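Local coordinates for protein 4-oxalocrotonate decarboxylase NahK (Pseudomonas putida, PDB 5D2K) that catalyses the metal-assisted decarboxylation of 4-oxalocrotonate, (3E)-2-oxohex-3-enedioate, to 2-oxopent-4-enoate and carbon dioxide in naphthalene degradation, at residues A[49-54]-A[86-91]; A[188-193]-A[259-264]. The protein carries 1 engineered substitution. All blocks are in the same frame, centred on the assembly; numbering follows the deposited sequence.

Contact 1: residues A[49-54]-A[86-91]. With EDO (1,2-ethanediol), chain H.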
ATOM      1  N   ASP A  49      10.412   7.890  10.360  1.00 10.83           N
ATOM      2  CA  ASP A  49      10.096   8.384  11.703  1.00 12.25           C
ATOM      3  C   ASP A  49       8.740   9.088  11.686  1.00  9.87           C
ATOM      4  O   ASP A  49       7.901   8.880  12.569  1.00 10.49           O
ATOM      5  CB  ASP A  49      11.158   9.375  12.222  1.00 11.50           C
ATOM      6  CG  ASP A  49      12.443   8.699  12.684  1.00 16.76           C
ATOM      7  OD1 ASP A  49      12.503   7.457  12.788  1.00 13.79           O
ATOM      8  OD2 ASP A  49      13.412   9.442  12.967  1.00 16.60           O
ATOM      9  N   VAL A  50       8.540   9.933  10.676  1.00  9.54           N
ATOM     10  CA  VAL A  50       7.279  10.642  10.551  1.00  9.01           C
ATOM     11  C   VAL A  50       6.126   9.656  10.315  1.00  8.96           C
ATOM     12  O   VAL A  50       5.088   9.760  10.965  1.00 10.63           O
ATOM     13  CB  VAL A  50       7.340  11.694   9.426  1.00 10.23           C
ATOM     14  CG1 VAL A  50       5.960  12.285   9.139  1.00 12.16           C
ATOM     15  CG2 VAL A  50       8.327  12.801   9.793  1.00 12.52           C
ATOM     16  N   GLN A  51       6.316   8.699   9.409  1.00 10.26           N
ATOM     17  CA  GLN A  51       5.279   7.709   9.135  1.00 10.22           C
ATOM     18  C   GLN A  51       4.882   6.918  10.382  1.00 10.59           C
ATOM     19  O   GLN A  51       3.686   6.726  10.656  1.00 10.49           O
ATOM     20  CB  GLN A  51       5.727   6.727   8.047  1.00  8.36           C
ATOM     21  CG  GLN A  51       4.588   5.782   7.631  1.00  9.13           C
ATOM     22  CD  GLN A  51       5.057   4.634   6.764  1.00 10.44           C
ATOM     23  OE1 GLN A  51       5.051   3.476   7.193  1.00 10.90           O
ATOM     24  NE2 GLN A  51       5.440   4.940   5.527  1.00  9.73           N
ATOM     25  N   TRP A  52       5.877   6.451  11.141  1.00  9.85           N
ATOM     26  CA  TRP A  52       5.569   5.667  12.327  1.00 10.00           C
ATOM     27  C   TRP A  52       4.941   6.534  13.424  1.00  8.58           C
ATOM     28  O   TRP A  52       4.190   6.034  14.262  1.00 10.72           O
ATOM     29  CB  TRP A  52       6.820   4.947  12.855  1.00 10.45           C
ATOM     30  CG  TRP A  52       7.198   3.710  12.072  1.00  9.26           C
ATOM     31  CD1 TRP A  52       7.934   3.665  10.931  1.00 10.22           C
ATOM     32  CD2 TRP A  52       6.866   2.345  12.394  1.00 10.94           C
ATOM     33  NE1 TRP A  52       8.089   2.359  10.514  1.00 12.33           N
ATOM     34  CE2 TRP A  52       7.437   1.531  11.393  1.00 11.40           C
ATOM     35  CE3 TRP A  52       6.135   1.738  13.425  1.00 11.37           C
ATOM     36  CZ2 TRP A  52       7.308   0.136  11.392  1.00 12.25           C
ATOM     37  CZ3 TRP A  52       6.009   0.348  13.428  1.00 13.00           C
ATOM     38  CH2 TRP A  52       6.590  -0.432  12.412  1.00 11.31           C
ATOM     39  N   GLU A  53       5.218   7.838  13.410  1.00 10.70           N
ATOM     40  CA  GLU A  53       4.547   8.729  14.346  1.00 11.85           C
ATOM     41  C   GLU A  53       3.083   8.912  13.948  1.00 10.51           C
ATOM     42  O   GLU A  53       2.219   8.987  14.814  1.00  9.73           O
ATOM     43  CB  GLU A  53       5.268  10.078  14.440  1.00 10.01           C
ATOM     44  CG  GLU A  53       4.545  11.154  15.250  1.00  9.81           C
ATOM     45  CD  GLU A  53       4.239  10.812  16.699  1.00 13.18           C
ATOM     46  OE1 GLU A  53       4.799   9.841  17.267  1.00 13.63           O
ATOM     47  OE2 GLU A  53       3.416  11.559  17.285  1.00 12.71           O
ATOM     48  N   ILE A  54       2.793   8.961  12.650  1.00 10.52           N
ATOM     49  CA  ILE A  54       1.398   9.007  12.215  1.00  9.94           C
ATOM     50  C   ILE A  54       0.691   7.726  12.653  1.00  9.70           C
ATOM     51  O   ILE A  54      -0.436   7.772  13.163  1.00  9.04           O
ATOM     52  CB  ILE A  54       1.281   9.195  10.689  1.00  9.55           C
ATOM     53  CG1 ILE A  54       1.846  10.568  10.281  1.00  8.96           C
ATOM     54  CG2 ILE A  54      -0.164   9.090  10.250  1.00  9.25           C
ATOM     55  CD1 ILE A  54       1.825  10.816   8.772  1.00 11.17           C
ATOM     56  N   PRO A  86      11.488   0.762  -3.641  1.00 27.08           N
ATOM     57  CA  PRO A  86      10.353   0.173  -2.919  1.00 17.17           C
ATOM     58  C   PRO A  86      10.234   0.709  -1.504  1.00 17.63           C
ATOM     59  O   PRO A  86      11.230   0.874  -0.794  1.00 18.90           O
ATOM     60  CB  PRO A  86      10.673  -1.319  -2.892  1.00 22.26           C
ATOM     61  CG  PRO A  86      11.708  -1.515  -3.978  1.00 27.39           C
ATOM     62  CD  PRO A  86      12.506  -0.251  -3.964  1.00 30.22           C
ATOM     63  N   ILE A  87       8.995   0.959  -1.108  1.00 13.41           N
ATOM     64  CA  ILE A  87       8.684   1.561   0.181  1.00 12.41           C
ATOM     65  C   ILE A  87       7.564   0.774   0.842  1.00 10.30           C
ATOM     66  O   ILE A  87       6.907  -0.051   0.191  1.00 12.28           O
ATOM     67  CB  ILE A  87       8.260   3.032   0.016  1.00 13.77           C
ATOM     68  CG1 ILE A  87       7.013   3.128  -0.869  1.00 14.89           C
ATOM     69  CG2 ILE A  87       9.408   3.849  -0.589  1.00 17.79           C
ATOM     70  CD1 ILE A  87       6.512   4.572  -1.070  1.00 17.58           C
ATOM     71  N   TYR A  88       7.342   1.011   2.130  1.00 10.49           N
ATOM     72  CA  TYR A  88       6.198   0.408   2.789  1.00  9.59           C
ATOM     73  C   TYR A  88       5.399   1.481   3.539  1.00 10.08           C
ATOM     74  O   TYR A  88       5.880   2.593   3.749  1.00 11.31           O
ATOM     75  CB  TYR A  88       6.620  -0.724   3.742  1.00 11.84           C
ATOM     76  CG  TYR A  88       7.376  -0.295   4.992  1.00  9.59           C
ATOM     77  CD1 TYR A  88       6.707   0.199   6.108  1.00  9.00           C
ATOM     78  CD2 TYR A  88       8.766  -0.397   5.050  1.00 12.80           C
ATOM     79  CE1 TYR A  88       7.408   0.580   7.249  1.00 11.32           C
ATOM     80  CE2 TYR A  88       9.471  -0.029   6.178  1.00 12.70           C
ATOM     81  CZ  TYR A  88       8.792   0.467   7.275  1.00 11.23           C
ATOM     82  OH  TYR A  88       9.493   0.848   8.404  1.00 12.21           O
ATOM     83  N   GLY A  89       4.176   1.126   3.911  1.00 10.93           N
ATOM     84  CA  GLY A  89       3.346   1.948   4.778  1.00  9.84           C
ATOM     85  C   GLY A  89       2.404   1.038   5.543  1.00 11.72           C
ATOM     86  O   GLY A  89       2.439  -0.186   5.372  1.00 11.15           O
ATOM     87  N   PHE A  90       1.570   1.617   6.402  1.00  9.63           N
ATOM     88  CA  PHE A  90       0.649   0.820   7.212  1.00  8.99           C
ATOM     89  C   PHE A  90      -0.806   1.021   6.793  1.00 10.97           C
ATOM     90  O   PHE A  90      -1.143   2.007   6.127  1.00  9.67           O
ATOM     91  CB  PHE A  90       0.808   1.168   8.703  1.00 10.08           C
ATOM     92  CG  PHE A  90       0.344   2.561   9.048  1.00 11.00           C
ATOM     93  CD1 PHE A  90      -0.992   2.812   9.344  1.00 13.05           C
ATOM     94  CD2 PHE A  90       1.236   3.622   9.043  1.00 11.21           C
ATOM     95  CE1 PHE A  90      -1.427   4.101   9.637  1.00 11.72           C
ATOM     96  CE2 PHE A  90       0.817   4.902   9.336  1.00 10.65           C
ATOM     97  CZ  PHE A  90      -0.522   5.148   9.632  1.00 11.48           C
ATOM     98  N   LEU A  91      -1.662   0.086   7.204  1.00  9.35           N
ATOM     99  CA  LEU A  91      -3.095   0.136   6.902  1.00  9.45           C
ATOM    100  C   LEU A  91      -3.918   0.236   8.188  1.00 10.29           C
ATOM    101  O   LEU A  91      -3.835  -0.639   9.064  1.00 10.63           O
ATOM    102  CB  LEU A  91      -3.511  -1.106   6.101  1.00  9.14           C
ATOM    103  CG  LEU A  91      -2.717  -1.349   4.817  1.00  9.18           C
ATOM    104  CD1 LEU A  91      -3.083  -2.713   4.240  1.00 14.05           C
ATOM    105  CD2 LEU A  91      -3.001  -0.260   3.792  1.00  9.87           C
TER
HETATM  106  C1  EDO H 306      12.996   1.615   7.181  1.00 21.14           C
HETATM  107  O1  EDO H 306      12.261   0.601   7.902  1.00 14.17           O
HETATM  108  C2  EDO H 306      13.348   1.143   5.771  1.00 26.54           C
HETATM  109  O2  EDO H 306      14.408   1.957   5.235  1.00 28.79           O

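Contact 2: residues A[188-193]-A[259-264]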
ATOM      1  N   ARG A 188       2.998 -16.077  -9.065  1.00 12.56           N
ATOM      2  CA  ARG A 188       3.851 -15.555 -10.134  1.00 11.11           C
ATOM      3  C   ARG A 188       3.075 -15.411 -11.439  1.00 11.42           C
ATOM      4  O   ARG A 188       3.229 -14.415 -12.163  1.00 13.72           O
ATOM      5  CB  ARG A 188       5.070 -16.466 -10.343  1.00 13.58           C
ATOM      6  CG  ARG A 188       6.054 -15.932 -11.376  1.00 15.24           C
ATOM      7  CD  ARG A 188       7.209 -16.911 -11.591  1.00 15.33           C
ATOM      8  NE  ARG A 188       6.765 -18.182 -12.156  1.00 14.86           N
ATOM      9  CZ  ARG A 188       6.786 -18.473 -13.454  1.00 18.43           C
ATOM     10  NH1 ARG A 188       7.201 -17.570 -14.331  1.00 18.49           N
ATOM     11  NH2 ARG A 188       6.384 -19.662 -13.876  1.00 18.47           N
ATOM     12  N   THR A 189       2.228 -16.394 -11.727  1.00 12.62           N
ATOM     13  CA  THR A 189       1.518 -16.416 -12.998  1.00 11.39           C
ATOM     14  C   THR A 189       0.070 -15.936 -12.889  1.00 12.76           C
ATOM     15  O   THR A 189      -0.655 -15.934 -13.875  1.00 12.19           O
ATOM     16  CB  THR A 189       1.530 -17.830 -13.622  1.00 12.20           C
ATOM     17  OG1 THR A 189       0.799 -18.744 -12.790  1.00 14.35           O
ATOM     18  CG2 THR A 189       2.973 -18.324 -13.785  1.00 15.46           C
ATOM     19  N   LEU A 190      -0.332 -15.519 -11.691  1.00 11.71           N
ATOM     20  CA  LEU A 190      -1.688 -15.023 -11.451  1.00 11.47           C
ATOM     21  C   LEU A 190      -2.013 -13.852 -12.358  1.00 11.10           C
ATOM     22  O   LEU A 190      -1.371 -12.815 -12.265  1.00 10.54           O
ATOM     23  CB  LEU A 190      -1.839 -14.597  -9.988  1.00 11.09           C
ATOM     24  CG  LEU A 190      -3.203 -14.030  -9.588  1.00 12.54           C
ATOM     25  CD1 LEU A 190      -4.284 -15.092  -9.700  1.00 13.55           C
ATOM     26  CD2 LEU A 190      -3.131 -13.474  -8.169  1.00 15.12           C
ATOM     27  N   GLY A 191      -2.986 -14.025 -13.248  1.00 10.32           N
ATOM     28  CA  GLY A 191      -3.401 -12.939 -14.120  1.00 12.04           C
ATOM     29  C   GLY A 191      -4.455 -12.062 -13.475  1.00 11.37           C
ATOM     30  O   GLY A 191      -5.348 -12.553 -12.782  1.00 13.23           O
ATOM     31  N   VAL A 192      -4.335 -10.752 -13.688  1.00  9.64           N
ATOM     32  CA  VAL A 192      -5.258  -9.784 -13.116  0.60 10.61           C
ATOM     33  C   VAL A 192      -5.752  -8.819 -14.198  1.00 11.01           C
ATOM     34  O   VAL A 192      -4.950  -8.267 -14.942  1.00 12.82           O
ATOM     35  CB  VAL A 192      -4.580  -9.011 -11.971  0.60 12.99           C
ATOM     36  CG1 VAL A 192      -5.566  -8.132 -11.278  0.60 12.76           C
ATOM     37  CG2 VAL A 192      -3.955  -9.979 -10.965  0.60 12.24           C
ATOM     38  N   VAL A 193      -7.070  -8.630 -14.288  1.00 10.09           N
ATOM     39  CA  VAL A 193      -7.652  -7.750 -15.296  1.00 11.98           C
ATOM     40  C   VAL A 193      -8.510  -6.697 -14.614  1.00 12.16           C
ATOM     41  O   VAL A 193      -9.505  -7.042 -13.976  1.00 13.66           O
ATOM     42  CB  VAL A 193      -8.518  -8.536 -16.304  1.00 11.03           C
ATOM     43  CG1 VAL A 193      -9.146  -7.589 -17.335  1.00 13.00           C
ATOM     44  CG2 VAL A 193      -7.693  -9.614 -16.999  1.00 13.38           C
ATOM     45  N   GLN A 259      -7.507 -14.307 -12.018  1.00 11.72           N
ATOM     46  CA  GLN A 259      -7.497 -15.638 -12.624  1.00 13.09           C
ATOM     47  C   GLN A 259      -7.737 -16.748 -11.598  1.00 13.21           C
ATOM     48  O   GLN A 259      -6.939 -16.941 -10.675  1.00 15.52           O
ATOM     49  CB  GLN A 259      -6.171 -15.846 -13.345  1.00 13.86           C
ATOM     50  CG  GLN A 259      -6.071 -17.168 -14.080  1.00 13.72           C
ATOM     51  CD  GLN A 259      -4.650 -17.503 -14.419  1.00 16.60           C
ATOM     52  OE1 GLN A 259      -3.720 -16.902 -13.886  1.00 14.98           O
ATOM     53  NE2 GLN A 259      -4.462 -18.483 -15.302  1.00 15.01           N
ATOM     54  N   GLY A 260      -8.869 -17.442 -11.743  1.00 14.71           N
ATOM     55  CA  GLY A 260      -9.215 -18.546 -10.861  1.00 17.27           C
ATOM     56  C   GLY A 260      -9.661 -18.179  -9.454  1.00 19.87           C
ATOM     57  O   GLY A 260      -9.916 -19.064  -8.629  1.00 18.57           O
ATOM     58  N   LEU A 261      -9.753 -16.884  -9.169  1.00 14.49           N
ATOM     59  CA  LEU A 261     -10.085 -16.413  -7.824  1.00 13.99           C
ATOM     60  C   LEU A 261     -11.225 -15.399  -7.815  1.00 14.53           C
ATOM     61  O   LEU A 261     -11.347 -14.611  -6.882  1.00 16.01           O
ATOM     62  CB  LEU A 261      -8.856 -15.783  -7.152  1.00 12.43           C
ATOM     63  CG  LEU A 261      -7.657 -16.692  -6.879  1.00 13.59           C
ATOM     64  CD1 LEU A 261      -6.518 -15.857  -6.289  1.00 16.00           C
ATOM     65  CD2 LEU A 261      -8.035 -17.837  -5.955  1.00 15.94           C
ATOM     66  N   GLY A 262     -12.064 -15.413  -8.842  1.00 12.84           N
ATOM     67  CA  GLY A 262     -13.218 -14.526  -8.838  1.00 14.53           C
ATOM     68  C   GLY A 262     -12.853 -13.074  -9.096  1.00 13.82           C
ATOM     69  O   GLY A 262     -11.904 -12.777  -9.817  1.00 14.47           O
ATOM     70  N   SER A 263     -13.608 -12.156  -8.501  1.00 13.52           N
ATOM     71  CA  SER A 263     -13.402 -10.744  -8.777  1.00 10.99           C
ATOM     72  C   SER A 263     -13.637  -9.884  -7.550  1.00 13.24           C
ATOM     73  O   SER A 263     -14.330 -10.293  -6.627  1.00 12.26           O
ATOM     74  CB  SER A 263     -14.320 -10.271  -9.912  1.00 16.27           C
ATOM     75  OG  SER A 263     -15.681 -10.445  -9.563  1.00 17.72           O
ATOM     76  N   VAL A 264     -13.037  -8.697  -7.566  1.00 11.37           N
ATOM     77  CA  VAL A 264     -13.229  -7.664  -6.551  1.00 12.29           C
ATOM     78  C   VAL A 264     -13.912  -6.475  -7.207  1.00 11.82           C
ATOM     79  O   VAL A 264     -13.480  -6.028  -8.270  1.00 13.56           O
ATOM     80  CB  VAL A 264     -11.882  -7.209  -5.935  1.00  9.82           C
ATOM     81  CG1 VAL A 264     -12.104  -6.157  -4.850  1.00 11.66           C
ATOM     82  CG2 VAL A 264     -11.108  -8.405  -5.391  1.00 12.71           C
TER
HETATM   83  O   HOH W   1      -1.822 -18.635 -13.020  1.00 17.65           O
HETATM   84  O   HOH W   2      -1.517 -18.447 -16.052  1.00 31.35           O

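Contact 1: residues A[49-54]-A[86-91]
Two side chains of one helical turn, Q51 and W52, grip the same strand residue, Y88, at its two ends: the amide takes the backbone carbonyl and the indole takes the phenol. Q51 reaches out with CG anti to the backbone N (chi1 -173°) and an extended chain beyond it, and NE2 gives a nearly straight bond to Y88 O at 3.0 Å, on a lone pair in the carbonyl plane. The acceptor also lies close to the amide plane of Q51, while OE1 comes down on G89 CA at 3.3 Å, so the flat amide lies against the glycine backbone. NE2 is shared with V164 O, which gives this buried group a second acceptor. W52 sends NE1 to Y88 OH at 3.0 Å, the oxygen lying at the indole edge and in its plane; the two rings meet rim to rim, with planes 79° apart. Y88 OH in turn donates to O1 of a 1,2-ethanediol, probably from the crystallisation liquor, at 2.8 Å. Helix 44-60 here runs almost parallel to strand 87-92, 11° between the local axes, and covers a strand of the mixed sheet in the fumarylacetoacetate hydrolase-like domain. Strand 65-71, antiparallel to it, carries K69, a ligand-binding residue whose backbone is hydrogen-bonded to that of G89. A phenylalanine in place of Y88 would probably leave the indole N-H of W52 without its acceptor on this strand. Farther along, I54 CG2 meets the rim of F90 at CZ, 4.0 Å away and near the ring plane, while Q51 O lies 3.6 Å from F90 CE2, oblique to the ring. Beyond I54, the A19 and I22 side chains of helix 12-27 continue the apolar layer.

Contact 2: residues A[188-193]-A[259-264]
Q259 binds G191 twice, once through its backbone and once through its own side chain. The backbone bond is the shorter and straighter: Q259 N donates to G191 O at 2.9 Å in an almost straight line (176°), as strand 191-196 begins beside the end of strand 253-258. The side-chain half returns the other way. With CG anti to the backbone N (chi1 -177°) and the chain extended beyond it, the carboxamide reaches G191, where OE1 accepts from G191 N at 3.0 Å, the donor tilted 29° from the carbonyl plane. OE1 thus takes the place that the backbone O of Q259 would probably fill in a regular antiparallel hydrogen-bonded pair.

On the packed side, L190 puts CD1 against Q259 O at 3.4 Å and meets L261 methyl to methyl, CD1 to CD1. Both leucines are buried, L190 also touching I117 and L261 touching P144 on strands of the larger sheet. L261 and G262 form a classic beta bulge opposite Y258, in the turn that leads from strand 253-258 into strand 263-268.

The outer side is wet. One water joins T189 OG1 to Q259 OE1, donating to OE1 at 2.7 Å, and a second accepts from Q259 NE2 and gives only a weak bond to T189 O. T189 O and Q259 OE1, two acceptors, lie 3.2 Å apart. Their mutual repulsion is probably eased by the hydrogens that reach OE1 from G191 N and the first water, so this exposed carboxamide is likely to depend on solvent as well as on backbone to hold its orientation.

Overall arrangement
Both segments of contact 1 come earlier in the chain than those of contact 2, and the chain's centre lies between the two contacts, whose own centres are about 28 Å apart and nearest atoms about 13 Å. They belong to different sheets. Contact 1 sets helix 44-60 on strand 87-92 of the larger mixed sheet, whose strands 112-121 and 139-149 also carry the magnesium ligands E114, E116 and E147; contact 2 lies where strand 191-196 begins and strand 253-258 turns into 263-268, in the five-stranded sheet, and L190 and L261 reach those same two strands. The magnesium-bearing sheet is thus covered by a helix at contact 1 and met by the smaller sheet at contact 2.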